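Local coordinates for formylmethanofuran--tetrahydromethanopterin formyltransferase (Methanosarcina barkeri, PDB 1M5S), which transfers the formyl group of formylmethanofuran reversibly to tetrahydromethanopterin, probably as the second step in methanogenesis from carbon dioxide, at residues A[219-231]-A[235-247]. Residues are numbered along the deposited sequence; the frame is centred on the assembly and turned at random.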
ATOM      1  N   THR A 219     -11.049 -32.490  -4.439  1.00 39.38           N
ATOM      2  CA  THR A 219     -10.500 -32.439  -3.087  1.00 34.44           C
ATOM      3  C   THR A 219      -9.014 -32.083  -3.116  1.00 32.29           C
ATOM      4  O   THR A 219      -8.389 -32.050  -4.180  1.00 30.39           O
ATOM      5  CB  THR A 219     -10.655 -33.789  -2.350  1.00 37.98           C
ATOM      6  OG1 THR A 219      -9.950 -34.807  -3.065  1.00 38.29           O
ATOM      7  CG2 THR A 219     -12.113 -34.177  -2.226  1.00 38.89           C
ATOM      8  N   ALA A 220      -8.444 -31.856  -1.939  1.00 35.09           N
ATOM      9  CA  ALA A 220      -7.007 -31.635  -1.824  1.00 36.91           C
ATOM     10  C   ALA A 220      -6.262 -32.864  -2.337  1.00 40.70           C
ATOM     11  O   ALA A 220      -6.621 -33.999  -2.008  1.00 39.70           O
ATOM     12  CB  ALA A 220      -6.630 -31.355  -0.371  1.00 29.43           C
ATOM     13  N   ASN A 221      -5.314 -32.634  -3.239  1.00 34.40           N
ATOM     14  CA  ASN A 221      -4.395 -33.675  -3.683  1.00 32.84           C
ATOM     15  C   ASN A 221      -3.353 -33.978  -2.594  1.00 36.96           C
ATOM     16  O   ASN A 221      -2.355 -33.269  -2.453  1.00 35.23           O
ATOM     17  CB  ASN A 221      -3.708 -33.227  -4.969  1.00 32.20           C
ATOM     18  CG  ASN A 221      -2.914 -34.333  -5.626  1.00 35.34           C
ATOM     19  OD1 ASN A 221      -2.638 -34.279  -6.824  1.00 36.51           O
ATOM     20  ND2 ASN A 221      -2.496 -35.315  -4.838  1.00 24.83           N
ATOM     21  N   GLU A 222      -3.568 -35.069  -1.863  1.00 35.37           N
ATOM     22  CA  GLU A 222      -2.730 -35.422  -0.717  1.00 38.19           C
ATOM     23  C   GLU A 222      -1.267 -35.682  -1.094  1.00 33.49           C
ATOM     24  O   GLU A 222      -0.398 -35.724  -0.223  1.00 42.10           O
ATOM     25  CB  GLU A 222      -3.311 -36.649   0.005  1.00 38.44           C
ATOM     26  CG  GLU A 222      -3.272 -37.955  -0.801  1.00 36.20           C
ATOM     27  CD  GLU A 222      -4.328 -38.023  -1.894  1.00 46.16           C
ATOM     28  OE1 GLU A 222      -5.362 -37.330  -1.773  1.00 43.48           O
ATOM     29  OE2 GLU A 222      -4.128 -38.775  -2.874  1.00 46.33           O
ATOM     30  N   ARG A 223      -1.001 -35.828  -2.391  1.00 31.68           N
ATOM     31  CA  ARG A 223       0.349 -36.101  -2.881  1.00 36.78           C
ATOM     32  C   ARG A 223       1.230 -34.860  -2.867  1.00 36.13           C
ATOM     33  O   ARG A 223       2.441 -34.962  -3.055  1.00 30.68           O
ATOM     34  CB  ARG A 223       0.310 -36.658  -4.308  1.00 43.93           C
ATOM     35  CG  ARG A 223      -0.475 -37.949  -4.469  1.00 46.47           C
ATOM     36  CD  ARG A 223      -0.407 -38.450  -5.907  1.00 53.12           C
ATOM     37  NE  ARG A 223       0.771 -39.285  -6.140  1.00 59.61           N
ATOM     38  CZ  ARG A 223       1.581 -39.181  -7.192  1.00 65.14           C
ATOM     39  NH1 ARG A 223       2.613 -40.008  -7.315  1.00 61.93           N
ATOM     40  NH2 ARG A 223       1.377 -38.240  -8.109  1.00 68.25           N
ATOM     41  N   PHE A 224       0.608 -33.688  -2.745  1.00 37.35           N
ATOM     42  CA  PHE A 224       1.343 -32.424  -2.681  1.00 32.14           C
ATOM     43  C   PHE A 224       1.106 -31.690  -1.368  1.00 31.85           C
ATOM     44  O   PHE A 224       1.316 -30.483  -1.285  1.00 35.28           O
ATOM     45  CB  PHE A 224       0.950 -31.512  -3.845  1.00 30.01           C
ATOM     46  CG  PHE A 224       1.388 -32.013  -5.187  1.00 34.55           C
ATOM     47  CD1 PHE A 224       0.521 -32.750  -5.984  1.00 39.33           C
ATOM     48  CD2 PHE A 224       2.643 -31.693  -5.683  1.00 32.65           C
ATOM     49  CE1 PHE A 224       0.896 -33.154  -7.258  1.00 31.88           C
ATOM     50  CE2 PHE A 224       3.029 -32.090  -6.955  1.00 31.98           C
ATOM     51  CZ  PHE A 224       2.153 -32.823  -7.745  1.00 40.20           C
ATOM     52  N   CYS A 225       0.666 -32.426  -0.353  1.00 30.59           N
ATOM     53  CA  CYS A 225       0.470 -31.874   0.984  1.00 33.34           C
ATOM     54  C   CYS A 225       1.648 -32.215   1.902  1.00 33.95           C
ATOM     55  O   CYS A 225       1.752 -33.339   2.397  1.00 29.19           O
ATOM     56  CB  CYS A 225      -0.830 -32.411   1.593  1.00 34.09           C
ATOM     57  SG  CYS A 225      -2.316 -31.959   0.681  1.00 34.03           S
ATOM     58  N   PRO A 226       2.532 -31.233   2.167  1.00 25.46           N
ATOM     59  CA  PRO A 226       3.779 -31.472   2.903  1.00 26.46           C
ATOM     60  C   PRO A 226       3.578 -31.916   4.352  1.00 28.59           C
ATOM     61  O   PRO A 226       4.333 -32.744   4.858  1.00 29.37           O
ATOM     62  CB  PRO A 226       4.510 -30.126   2.812  1.00 24.16           C
ATOM     63  CG  PRO A 226       3.964 -29.502   1.587  1.00 32.09           C
ATOM     64  CD  PRO A 226       2.509 -29.871   1.609  1.00 31.91           C
ATOM     65  N   SER A 227       2.539 -31.394   5.000  1.00 27.21           N
ATOM     66  CA  SER A 227       2.284 -31.694   6.407  1.00 28.43           C
ATOM     67  C   SER A 227       1.888 -33.159   6.659  1.00 34.85           C
ATOM     68  O   SER A 227       1.823 -33.595   7.808  1.00 37.52           O
ATOM     69  CB  SER A 227       1.201 -30.758   6.959  1.00 33.12           C
ATOM     70  OG  SER A 227      -0.078 -31.071   6.428  1.00 33.26           O
ATOM     71  N   ILE A 228       1.627 -33.910   5.588  1.00 36.18           N
ATOM     72  CA  ILE A 228       1.254 -35.325   5.696  1.00 33.94           C
ATOM     73  C   ILE A 228       2.046 -36.214   4.730  1.00 39.52           C
ATOM     74  O   ILE A 228       1.648 -37.347   4.465  1.00 41.15           O
ATOM     75  CB  ILE A 228      -0.260 -35.541   5.412  1.00 35.12           C
ATOM     76  CG1 ILE A 228      -0.604 -35.044   4.006  1.00 32.73           C
ATOM     77  CG2 ILE A 228      -1.102 -34.843   6.466  1.00 32.11           C
ATOM     78  CD1 ILE A 228      -1.959 -35.487   3.506  1.00 41.13           C
ATOM     79  N   LYS A 229       3.159 -35.702   4.205  1.00 28.55           N
ATOM     80  CA  LYS A 229       3.951 -36.431   3.214  1.00 34.32           C
ATOM     81  C   LYS A 229       4.497 -37.752   3.761  1.00 38.56           C
ATOM     82  O   LYS A 229       4.768 -38.678   2.993  1.00 41.44           O
ATOM     83  CB  LYS A 229       5.110 -35.567   2.703  1.00 28.08           C
ATOM     84  CG  LYS A 229       6.224 -35.344   3.718  1.00 37.00           C
ATOM     85  CD  LYS A 229       7.284 -34.403   3.184  1.00 36.07           C
ATOM     86  CE  LYS A 229       8.220 -33.955   4.292  1.00 45.05           C
ATOM     87  NZ  LYS A 229       9.119 -32.848   3.856  1.00 41.92           N
ATOM     88  N   ASP A 230       4.610 -37.852   5.086  1.00 38.61           N
ATOM     89  CA  ASP A 230       5.114 -39.064   5.732  1.00 46.49           C
ATOM     90  C   ASP A 230       4.086 -40.196   5.810  1.00 46.71           C
ATOM     91  O   ASP A 230       4.456 -41.367   5.832  1.00 46.63           O
ATOM     92  CB  ASP A 230       5.635 -38.739   7.136  1.00 53.01           C
ATOM     93  CG  ASP A 230       7.001 -38.064   7.114  1.00 62.99           C
ATOM     94  OD1 ASP A 230       7.714 -38.168   6.088  1.00 60.76           O
ATOM     95  OD2 ASP A 230       7.362 -37.429   8.128  1.00 63.67           O
ATOM     96  N   LYS A 231       2.804 -39.844   5.859  1.00 43.20           N
ATOM     97  CA  LYS A 231       1.739 -40.836   5.819  1.00 48.74           C
ATOM     98  C   LYS A 231       1.113 -41.013   4.437  1.00 50.37           C
ATOM     99  O   LYS A 231       0.080 -41.662   4.301  1.00 55.14           O
ATOM    100  CB  LYS A 231       0.645 -40.497   6.840  1.00 53.58           C
ATOM    101  CG  LYS A 231       0.466 -39.026   7.125  1.00 63.19           C
ATOM    102  CD  LYS A 231       0.218 -38.799   8.611  1.00 69.67           C
ATOM    103  CE  LYS A 231       1.441 -39.191   9.443  1.00 74.95           C
ATOM    104  NZ  LYS A 231       1.193 -39.077  10.912  1.00 74.83           N
ATOM    105  N   THR A 235       3.729 -39.730  -2.227  1.00 40.23           N
ATOM    106  CA  THR A 235       3.898 -38.295  -2.073  1.00 35.91           C
ATOM    107  C   THR A 235       4.871 -37.742  -3.107  1.00 38.27           C
ATOM    108  O   THR A 235       5.819 -38.415  -3.512  1.00 40.47           O
ATOM    109  CB  THR A 235       4.393 -37.948  -0.645  1.00 40.69           C
ATOM    110  OG1 THR A 235       4.519 -36.526  -0.505  1.00 33.75           O
ATOM    111  CG2 THR A 235       5.727 -38.630  -0.345  1.00 39.35           C
ATOM    112  N   GLU A 236       4.541 -36.562  -3.623  1.00 32.82           N
ATOM    113  CA  GLU A 236       5.394 -35.848  -4.562  1.00 34.84           C
ATOM    114  C   GLU A 236       6.307 -34.855  -3.851  1.00 32.87           C
ATOM    115  O   GLU A 236       7.051 -34.121  -4.502  1.00 34.82           O
ATOM    116  CB  GLU A 236       4.527 -35.098  -5.568  1.00 38.22           C
ATOM    117  CG  GLU A 236       3.853 -35.988  -6.591  1.00 48.23           C
ATOM    118  CD  GLU A 236       4.789 -36.368  -7.718  1.00 58.14           C
ATOM    119  OE1 GLU A 236       5.314 -35.455  -8.392  1.00 60.27           O
ATOM    120  OE2 GLU A 236       5.042 -37.578  -7.896  1.00 66.70           O
ATOM    121  N   ILE A 237       6.222 -34.826  -2.522  1.00 29.38           N
ATOM    122  CA  ILE A 237       6.924 -33.848  -1.685  1.00 33.30           C
ATOM    123  C   ILE A 237       8.208 -34.467  -1.133  1.00 30.72           C
ATOM    124  O   ILE A 237       8.149 -35.411  -0.342  1.00 31.38           O
ATOM    125  CB  ILE A 237       6.026 -33.388  -0.482  1.00 28.27           C
ATOM    126  CG1 ILE A 237       4.693 -32.833  -0.992  1.00 32.06           C
ATOM    127  CG2 ILE A 237       6.733 -32.330   0.351  1.00 26.54           C
ATOM    128  CD1 ILE A 237       4.832 -31.805  -2.096  1.00 30.92           C
ATOM    129  N   PRO A 238       9.381 -33.939  -1.539  1.00 35.01           N
ATOM    130  CA  PRO A 238      10.683 -34.346  -0.993  1.00 34.05           C
ATOM    131  C   PRO A 238      10.787 -34.055   0.491  1.00 34.66           C
ATOM    132  O   PRO A 238      10.023 -33.247   1.027  1.00 31.74           O
ATOM    133  CB  PRO A 238      11.682 -33.512  -1.786  1.00 34.31           C
ATOM    134  CG  PRO A 238      10.972 -33.168  -3.031  1.00 38.53           C
ATOM    135  CD  PRO A 238       9.545 -32.972  -2.636  1.00 36.43           C
ATOM    136  N   ALA A 239      11.753 -34.685   1.150  1.00 33.43           N
ATOM    137  CA  ALA A 239      11.929 -34.503   2.586  1.00 32.49           C
ATOM    138  C   ALA A 239      12.344 -33.069   2.925  1.00 37.11           C
ATOM    139  O   ALA A 239      11.990 -32.546   3.987  1.00 33.19           O
ATOM    140  CB  ALA A 239      12.961 -35.493   3.118  1.00 39.59           C
ATOM    141  N   ASP A 240      13.055 -32.422   2.004  1.00 32.08           N
ATOM    142  CA  ASP A 240      13.557 -31.071   2.249  1.00 37.48           C
ATOM    143  C   ASP A 240      12.610 -29.959   1.792  1.00 29.36           C
ATOM    144  O   ASP A 240      12.950 -28.779   1.892  1.00 30.55           O
ATOM    145  CB  ASP A 240      14.947 -30.886   1.617  1.00 31.17           C
ATOM    146  CG  ASP A 240      14.934 -30.990   0.095  1.00 40.58           C
ATOM    147  OD1 ASP A 240      13.980 -31.555  -0.484  1.00 50.24           O
ATOM    148  OD2 ASP A 240      15.913 -30.530  -0.530  1.00 41.14           O
ATOM    149  N   VAL A 241      11.411 -30.340   1.352  1.00 26.87           N
ATOM    150  CA  VAL A 241      10.353 -29.383   1.024  1.00 22.12           C
ATOM    151  C   VAL A 241       9.272 -29.369   2.105  1.00 26.26           C
ATOM    152  O   VAL A 241       8.755 -30.422   2.483  1.00 28.22           O
ATOM    153  CB  VAL A 241       9.694 -29.719  -0.329  1.00 22.05           C
ATOM    154  CG1 VAL A 241       8.411 -28.918  -0.510  1.00 19.20           C
ATOM    155  CG2 VAL A 241      10.660 -29.436  -1.459  1.00 18.99           C
ATOM    156  N   ASN A 242       8.903 -28.174   2.569  1.00 20.76           N
ATOM    157  CA  ASN A 242       7.854 -28.045   3.579  1.00 24.44           C
ATOM    158  C   ASN A 242       6.612 -27.298   3.120  1.00 19.21           C
ATOM    159  O   ASN A 242       5.631 -27.226   3.859  1.00 25.74           O
ATOM    160  CB  ASN A 242       8.402 -27.380   4.838  1.00 28.86           C
ATOM    161  CG  ASN A 242       9.181 -28.335   5.693  1.00 44.53           C
ATOM    162  OD1 ASN A 242       8.615 -29.024   6.536  1.00 53.75           O
ATOM    163  ND2 ASN A 242      10.477 -28.445   5.427  1.00 54.90           N
ATOM    164  N   ALA A 243       6.628 -26.790   1.891  1.00 24.64           N
ATOM    165  CA  ALA A 243       5.490 -26.039   1.376  1.00 19.67           C
ATOM    166  C   ALA A 243       5.499 -25.947  -0.141  1.00 21.24           C
ATOM    167  O   ALA A 243       6.560 -25.865  -0.768  1.00 19.17           O
ATOM    168  CB  ALA A 243       5.464 -24.636   1.990  1.00 15.88           C
ATOM    169  N   VAL A 244       4.306 -25.989  -0.726  1.00 17.86           N
ATOM    170  CA  VAL A 244       4.140 -25.793  -2.156  1.00 19.19           C
ATOM    171  C   VAL A 244       3.063 -24.740  -2.377  1.00 14.59           C
ATOM    172  O   VAL A 244       2.042 -24.725  -1.685  1.00 24.27           O
ATOM    173  CB  VAL A 244       3.698 -27.096  -2.864  1.00 20.95           C
ATOM    174  CG1 VAL A 244       3.668 -26.887  -4.375  1.00 20.38           C
ATOM    175  CG2 VAL A 244       4.631 -28.243  -2.499  1.00 23.71           C
ATOM    176  N   TYR A 245       3.332 -23.816  -3.294  1.00 19.75           N
ATOM    177  CA  TYR A 245       2.311 -22.890  -3.772  1.00 18.64           C
ATOM    178  C   TYR A 245       2.192 -23.031  -5.280  1.00 16.22           C
ATOM    179  O   TYR A 245       3.170 -23.347  -5.964  1.00 21.17           O
ATOM    180  CB  TYR A 245       2.662 -21.435  -3.411  1.00 19.01           C
ATOM    181  CG  TYR A 245       2.413 -21.092  -1.961  1.00 24.27           C
ATOM    182  CD1 TYR A 245       1.119 -20.869  -1.485  1.00 22.98           C
ATOM    183  CD2 TYR A 245       3.465 -21.044  -1.050  1.00 23.00           C
ATOM    184  CE1 TYR A 245       0.883 -20.612  -0.139  1.00 18.16           C
ATOM    185  CE2 TYR A 245       3.239 -20.797   0.292  1.00 25.68           C
ATOM    186  CZ  TYR A 245       1.949 -20.585   0.740  1.00 21.12           C
ATOM    187  OH  TYR A 245       1.734 -20.398   2.077  1.00 20.87           O
ATOM    188  N   GLU A 246       0.981 -22.823  -5.786  1.00 18.06           N
ATOM    189  CA  GLU A 246       0.724 -22.854  -7.214  1.00 21.22           C
ATOM    190  C   GLU A 246       0.249 -21.481  -7.681  1.00 20.90           C
ATOM    191  O   GLU A 246      -0.404 -20.754  -6.933  1.00 24.42           O
ATOM    192  CB  GLU A 246      -0.333 -23.914  -7.524  1.00 25.59           C
ATOM    193  CG  GLU A 246      -0.847 -23.878  -8.951  1.00 33.01           C
ATOM    194  CD  GLU A 246      -1.994 -24.846  -9.200  1.00 34.63           C
ATOM    195  OE1 GLU A 246      -2.579 -25.368  -8.221  1.00 26.22           O
ATOM    196  OE2 GLU A 246      -2.309 -25.075 -10.391  1.00 27.92           O
ATOM    197  N   ILE A 247       0.679 -21.088  -8.876  1.00 17.57           N
ATOM    198  CA  ILE A 247       0.162 -19.889  -9.514  1.00 21.95           C
ATOM    199  C   ILE A 247      -0.640 -20.300 -10.747  1.00 30.56           C
ATOM    200  O   ILE A 247      -0.120 -20.991 -11.620  1.00 27.93           O
ATOM    201  CB  ILE A 247       1.313 -18.926  -9.895  1.00 22.16           C
ATOM    202  CG1 ILE A 247       1.975 -18.402  -8.613  1.00 23.00           C
ATOM    203  CG2 ILE A 247       0.788 -17.763 -10.734  1.00 21.35           C
ATOM    204  CD1 ILE A 247       2.854 -17.229  -8.817  1.00 33.36           C
TER
HETATM  205  O   HOH W   1       2.169 -35.672   0.605  1.00 26.36           O
HETATM  206  O   HOH W   2       7.019 -30.990   4.938  1.00 45.97           O
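Three backbone carbonyls of one turn grip the ammonium of Lys-229: NZ donates to Val-241 O at 2.8 Å, to Ala-239 O at 2.9 Å and to Pro-238 O at 3.0 Å. A water is a fourth acceptor, so the three N-H hydrogens must be shared. The turn is a type I beta turn, Pro-238 to Val-241, in the proximal-lobe loop that leads into strand 243-251. Pro-238 O also accepts the turn's own bond from Val-241 N and so serves two donors; NZ stands above the carbonyl plane of Ala-239, off its lone pairs. With chi1 of Lys-229 at 71°, its CG sits between the backbone N and C, and the straight chain beyond crosses Ile-237, Lys-229 CD lying 3.6 Å from Ile-237 CG2. The same CG2 touches Pro-226 CB, while Ile-237 CD1 reaches back over Phe-224 CA, and Phe-169 of strand 147-170 packs against both Ile-237 and Phe-224. Further along, Pro-226 CG approaches Val-244 CG2, and Met-145 of the second subunit packs on the proline. At the other end, Glu-236 N donates to Arg-223 O at 2.7 Å, Thr-235 OG1 accepts from Ile-237 N in an ST turn, and one water joins that hydroxyl to Glu-222 O and Cys-225 O. Glu-236 lays CB over one face of the Phe-224 ring, 4.0 Å from its centroid. Bent at chi2, it brings OE2 to 3.5 Å from Arg-223 NH1, well out of the guanidinium plane, a salt bridge of charge alone.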